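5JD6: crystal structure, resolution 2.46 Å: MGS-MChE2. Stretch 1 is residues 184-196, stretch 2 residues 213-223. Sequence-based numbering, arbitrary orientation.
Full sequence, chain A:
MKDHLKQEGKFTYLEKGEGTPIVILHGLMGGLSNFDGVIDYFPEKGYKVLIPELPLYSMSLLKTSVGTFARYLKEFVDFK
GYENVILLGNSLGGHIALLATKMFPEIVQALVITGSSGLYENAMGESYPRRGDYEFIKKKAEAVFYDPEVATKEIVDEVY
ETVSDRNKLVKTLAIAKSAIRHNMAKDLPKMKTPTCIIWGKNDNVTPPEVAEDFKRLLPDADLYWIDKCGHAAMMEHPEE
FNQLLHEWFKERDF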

# COMPACT_ATOMS: atom_id res chain seq x y z
N MET A 184 -13.01 -2.52 6.76
CA MET A 184 -12.01 -2.64 7.81
C MET A 184 -12.46 -2.03 9.14
O MET A 184 -11.86 -2.31 10.18
CB MET A 184 -10.70 -1.98 7.37
CG MET A 184 -9.97 -2.75 6.28
SD MET A 184 -9.50 -4.40 6.84
CE MET A 184 -9.47 -5.27 5.28
N ALA A 185 -13.52 -1.22 9.09
CA ALA A 185 -14.00 -0.47 10.25
C ALA A 185 -14.15 -1.31 11.52
O ALA A 185 -13.83 -0.87 12.62
CB ALA A 185 -15.32 0.20 9.92
N LYS A 186 -14.64 -2.54 11.35
CA LYS A 186 -14.88 -3.43 12.48
C LYS A 186 -13.59 -4.08 12.99
O LYS A 186 -13.49 -4.44 14.17
CB LYS A 186 -15.88 -4.51 12.09
CG LYS A 186 -15.77 -4.95 10.64
CD LYS A 186 -16.18 -6.40 10.46
CE LYS A 186 -15.23 -7.33 11.19
NZ LYS A 186 -15.49 -8.76 10.86
N ASP A 187 -12.61 -4.24 12.11
CA ASP A 187 -11.37 -4.94 12.45
C ASP A 187 -10.32 -4.00 13.04
O ASP A 187 -9.44 -4.43 13.79
CB ASP A 187 -10.81 -5.65 11.22
CG ASP A 187 -11.79 -6.61 10.60
OD1 ASP A 187 -11.92 -7.75 11.10
OD2 ASP A 187 -12.44 -6.23 9.60
N LEU A 188 -10.41 -2.73 12.69
CA LEU A 188 -9.45 -1.72 13.14
C LEU A 188 -9.27 -1.53 14.66
O LEU A 188 -8.13 -1.40 15.11
CB LEU A 188 -9.80 -0.36 12.52
CG LEU A 188 -9.68 -0.23 11.00
CD1 LEU A 188 -10.03 1.18 10.56
CD2 LEU A 188 -8.29 -0.62 10.53
N PRO A 189 -10.38 -1.50 15.45
CA PRO A 189 -10.28 -1.15 16.88
C PRO A 189 -9.13 -1.78 17.67
O PRO A 189 -8.69 -1.16 18.64
CB PRO A 189 -11.63 -1.64 17.45
CG PRO A 189 -12.35 -2.31 16.31
CD PRO A 189 -11.78 -1.71 15.08
N LYS A 190 -8.64 -2.95 17.28
CA LYS A 190 -7.42 -3.45 17.90
C LYS A 190 -6.58 -4.26 16.90
O LYS A 190 -6.35 -5.45 17.07
CB LYS A 190 -7.74 -4.28 19.15
CG LYS A 190 -6.51 -4.73 19.94
CD LYS A 190 -6.90 -5.36 21.27
CE LYS A 190 -5.68 -5.93 21.98
NZ LYS A 190 -5.18 -7.14 21.26
N MET A 191 -6.14 -3.58 15.85
CA MET A 191 -5.00 -4.03 15.07
C MET A 191 -3.79 -3.33 15.67
O MET A 191 -3.45 -2.21 15.29
CB MET A 191 -5.18 -3.71 13.58
CG MET A 191 -6.22 -4.59 12.88
SD MET A 191 -6.81 -3.92 11.31
CE MET A 191 -5.26 -3.55 10.50
N LYS A 192 -3.17 -4.01 16.63
CA LYS A 192 -2.18 -3.41 17.53
C LYS A 192 -0.98 -2.75 16.85
O LYS A 192 -0.37 -1.85 17.42
CB LYS A 192 -1.65 -4.46 18.50
CG LYS A 192 -2.63 -4.89 19.57
CD LYS A 192 -2.34 -6.30 20.04
CE LYS A 192 -1.80 -6.30 21.46
NZ LYS A 192 -0.93 -7.48 21.73
N THR A 193 -0.66 -3.20 15.64
CA THR A 193 0.56 -2.78 14.96
C THR A 193 0.66 -1.26 14.84
O THR A 193 -0.32 -0.60 14.51
CB THR A 193 0.66 -3.40 13.55
OG1 THR A 193 -0.26 -2.73 12.67
CG2 THR A 193 0.33 -4.88 13.59
N PRO A 194 1.85 -0.71 15.12
CA PRO A 194 2.13 0.72 14.98
C PRO A 194 1.84 1.21 13.56
O PRO A 194 2.40 0.67 12.60
CB PRO A 194 3.62 0.82 15.30
CG PRO A 194 3.91 -0.37 16.15
CD PRO A 194 3.02 -1.45 15.62
N THR A 195 0.98 2.21 13.43
CA THR A 195 0.54 2.65 12.12
C THR A 195 0.81 4.14 11.88
O THR A 195 0.49 4.98 12.72
CB THR A 195 -0.96 2.38 11.92
OG1 THR A 195 -1.21 0.97 12.07
CG2 THR A 195 -1.41 2.82 10.54
N CYS A 196 1.40 4.44 10.73
CA CYS A 196 1.63 5.82 10.33
C CYS A 196 0.66 6.19 9.22
O CYS A 196 0.63 5.55 8.16
CB CYS A 196 3.07 6.02 9.87
SG CYS A 196 3.49 7.73 9.45
N ASP A 213 -10.92 8.78 10.51
CA ASP A 213 -11.61 7.55 10.87
C ASP A 213 -10.59 6.46 11.21
O ASP A 213 -10.75 5.73 12.18
CB ASP A 213 -12.54 7.08 9.75
CG ASP A 213 -13.82 7.89 9.67
OD1 ASP A 213 -14.27 8.38 10.72
OD2 ASP A 213 -14.36 8.02 8.55
N PHE A 214 -9.55 6.37 10.39
CA PHE A 214 -8.45 5.45 10.62
C PHE A 214 -7.76 5.74 11.95
O PHE A 214 -7.47 4.83 12.72
CB PHE A 214 -7.43 5.53 9.48
CG PHE A 214 -7.70 4.57 8.36
CD1 PHE A 214 -7.95 3.23 8.61
CD2 PHE A 214 -7.70 5.01 7.04
CE1 PHE A 214 -8.20 2.35 7.58
CE2 PHE A 214 -7.94 4.13 6.01
CZ PHE A 214 -8.20 2.80 6.27
N LYS A 215 -7.52 7.02 12.21
CA LYS A 215 -6.89 7.46 13.44
C LYS A 215 -7.76 7.13 14.66
O LYS A 215 -7.25 6.74 15.71
CB LYS A 215 -6.59 8.96 13.38
CG LYS A 215 -6.16 9.58 14.70
CD LYS A 215 -4.88 8.97 15.22
CE LYS A 215 -4.53 9.53 16.59
NZ LYS A 215 -3.33 8.87 17.19
N ARG A 216 -9.08 7.30 14.50
CA ARG A 216 -10.02 7.01 15.58
C ARG A 216 -9.99 5.55 16.01
O ARG A 216 -9.77 5.23 17.18
CB ARG A 216 -11.45 7.38 15.16
CG ARG A 216 -11.78 8.86 15.21
CD ARG A 216 -13.28 9.10 15.16
NE ARG A 216 -13.91 8.53 13.97
CZ ARG A 216 -14.71 7.46 13.98
NH1 ARG A 216 -14.98 6.85 15.13
NH2 ARG A 216 -15.23 7.01 12.85
N LEU A 217 -10.20 4.66 15.04
CA LEU A 217 -10.40 3.25 15.33
C LEU A 217 -9.10 2.53 15.70
O LEU A 217 -9.07 1.76 16.66
CB LEU A 217 -11.05 2.57 14.12
CG LEU A 217 -12.37 3.21 13.68
CD1 LEU A 217 -12.89 2.58 12.40
CD2 LEU A 217 -13.41 3.10 14.79
N LEU A 218 -8.03 2.78 14.94
CA LEU A 218 -6.74 2.14 15.22
C LEU A 218 -6.21 2.54 16.60
O LEU A 218 -6.13 3.73 16.92
CB LEU A 218 -5.72 2.50 14.14
CG LEU A 218 -5.86 1.77 12.80
CD1 LEU A 218 -4.88 2.34 11.79
CD2 LEU A 218 -5.63 0.28 12.99
N PRO A 219 -5.85 1.54 17.42
CA PRO A 219 -5.36 1.77 18.78
C PRO A 219 -4.02 2.50 18.82
O PRO A 219 -3.84 3.42 19.61
CB PRO A 219 -5.23 0.36 19.35
CG PRO A 219 -5.06 -0.52 18.16
CD PRO A 219 -5.89 0.11 17.08
N ASP A 220 -3.08 2.09 17.97
CA ASP A 220 -1.75 2.69 17.94
C ASP A 220 -1.43 3.26 16.57
O ASP A 220 -0.80 2.60 15.74
CB ASP A 220 -0.70 1.66 18.35
CG ASP A 220 0.69 2.26 18.49
OD1 ASP A 220 0.79 3.49 18.67
OD2 ASP A 220 1.68 1.50 18.41
N ALA A 221 -1.87 4.49 16.32
CA ALA A 221 -1.67 5.12 15.03
C ALA A 221 -1.36 6.61 15.15
O ALA A 221 -1.85 7.29 16.06
CB ALA A 221 -2.89 4.91 14.14
N ASP A 222 -0.54 7.12 14.23
CA ASP A 222 -0.22 8.54 14.19
C ASP A 222 -0.64 9.14 12.85
O ASP A 222 -0.46 8.52 11.80
CB ASP A 222 1.28 8.76 14.43
CG ASP A 222 1.75 8.21 15.76
OD1 ASP A 222 1.48 8.85 16.79
OD2 ASP A 222 2.38 7.13 15.77
N LEU A 223 -1.20 10.35 12.90
CA LEU A 223 -1.74 10.98 11.70
C LEU A 223 -0.99 12.27 11.34
O LEU A 223 -0.85 13.17 12.17
CB LEU A 223 -3.23 11.28 11.90
CG LEU A 223 -4.00 11.93 10.75
CD1 LEU A 223 -3.77 11.18 9.45
CD2 LEU A 223 -5.48 11.97 11.08

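The two stretches are joined by a short parallel β pairing at their C-terminal ends and by an apolar cluster centred on Leu-188 at the other, with a proline-lined backbone crossing between them; together these bury 713 Å², both sides summed.

The pairing is carried by Thr-195, whose main chain bonds to the residues before and after its partner, Ala-221, as expected for parallel strands. Thr-195 N donates to Asp-220 O (2.9 Å), and Asp-222 N donates to Thr-195 O (2.8 Å, 161° at the hydrogen). The same carbonyl receives a CA-H...O contact from Ala-221 CA (3.2 Å from Thr-195 O). Cys-196 continues the register opposite Asp-222, their side chains on the sheet face away from that of Thr-195 and Ala-221. The small side chain of Ala-221 lies beside that of Thr-195, with 3.9 Å between the two CB atoms. Thr-195, rotamer m, donates a hydrogen bond from OG1 to Thr-193 O (3.0 Å) within its own stretch, and its CG2 lies 3.7 Å from Leu-218 CD1.

At the other end, Leu-188 is buried and points toward the second stretch. With its m,t rotamer, Leu-188 places CD1 3.5 Å from Phe-214 CD1, approaching the ring obliquely, and CD2 3.7 Å from Leu-218 CD2; CD2 is also within 4.2 Å of Phe-214 CE1. Closer to the backbone, Leu-188 CB lies 3.6 Å from Leu-217 CB. Leu-217, on the last turn of the helix, also extends its CD1 to within 4.2 Å of Ala-185 CB. Leu-218 is the first residue to leave helical geometry; although its CA-to-CB bond points away, the end of its side chain returns to the contact, and its CD2 also reaches Met-191 CB (4.1 Å). Branched aliphatic side chains suit this region because they fill the space between the backbones without bringing in polar groups that would need partners.

Between these regions the chains approach closely without conventional hydrogen bonds. Pro-189 CA makes a CA-H...O contact with Leu-217 O (3.2 Å, 160° at the hydrogen). Pro-219 points toward the first stretch, its CD 3.3 Å from Leu-188 O and its CG 3.8 Å from Lys-190 CA, so that the edge of the ring formed by CD and CG lies against the main chain of the first stretch. Lys-190 and Lys-192 direct their CA-to-CB bonds away and remain exposed. Asp-220 completes the join, packing its CB against Lys-192 O (3.6 Å), while its carboxylate is hydrogen-bonded elsewhere in the structure.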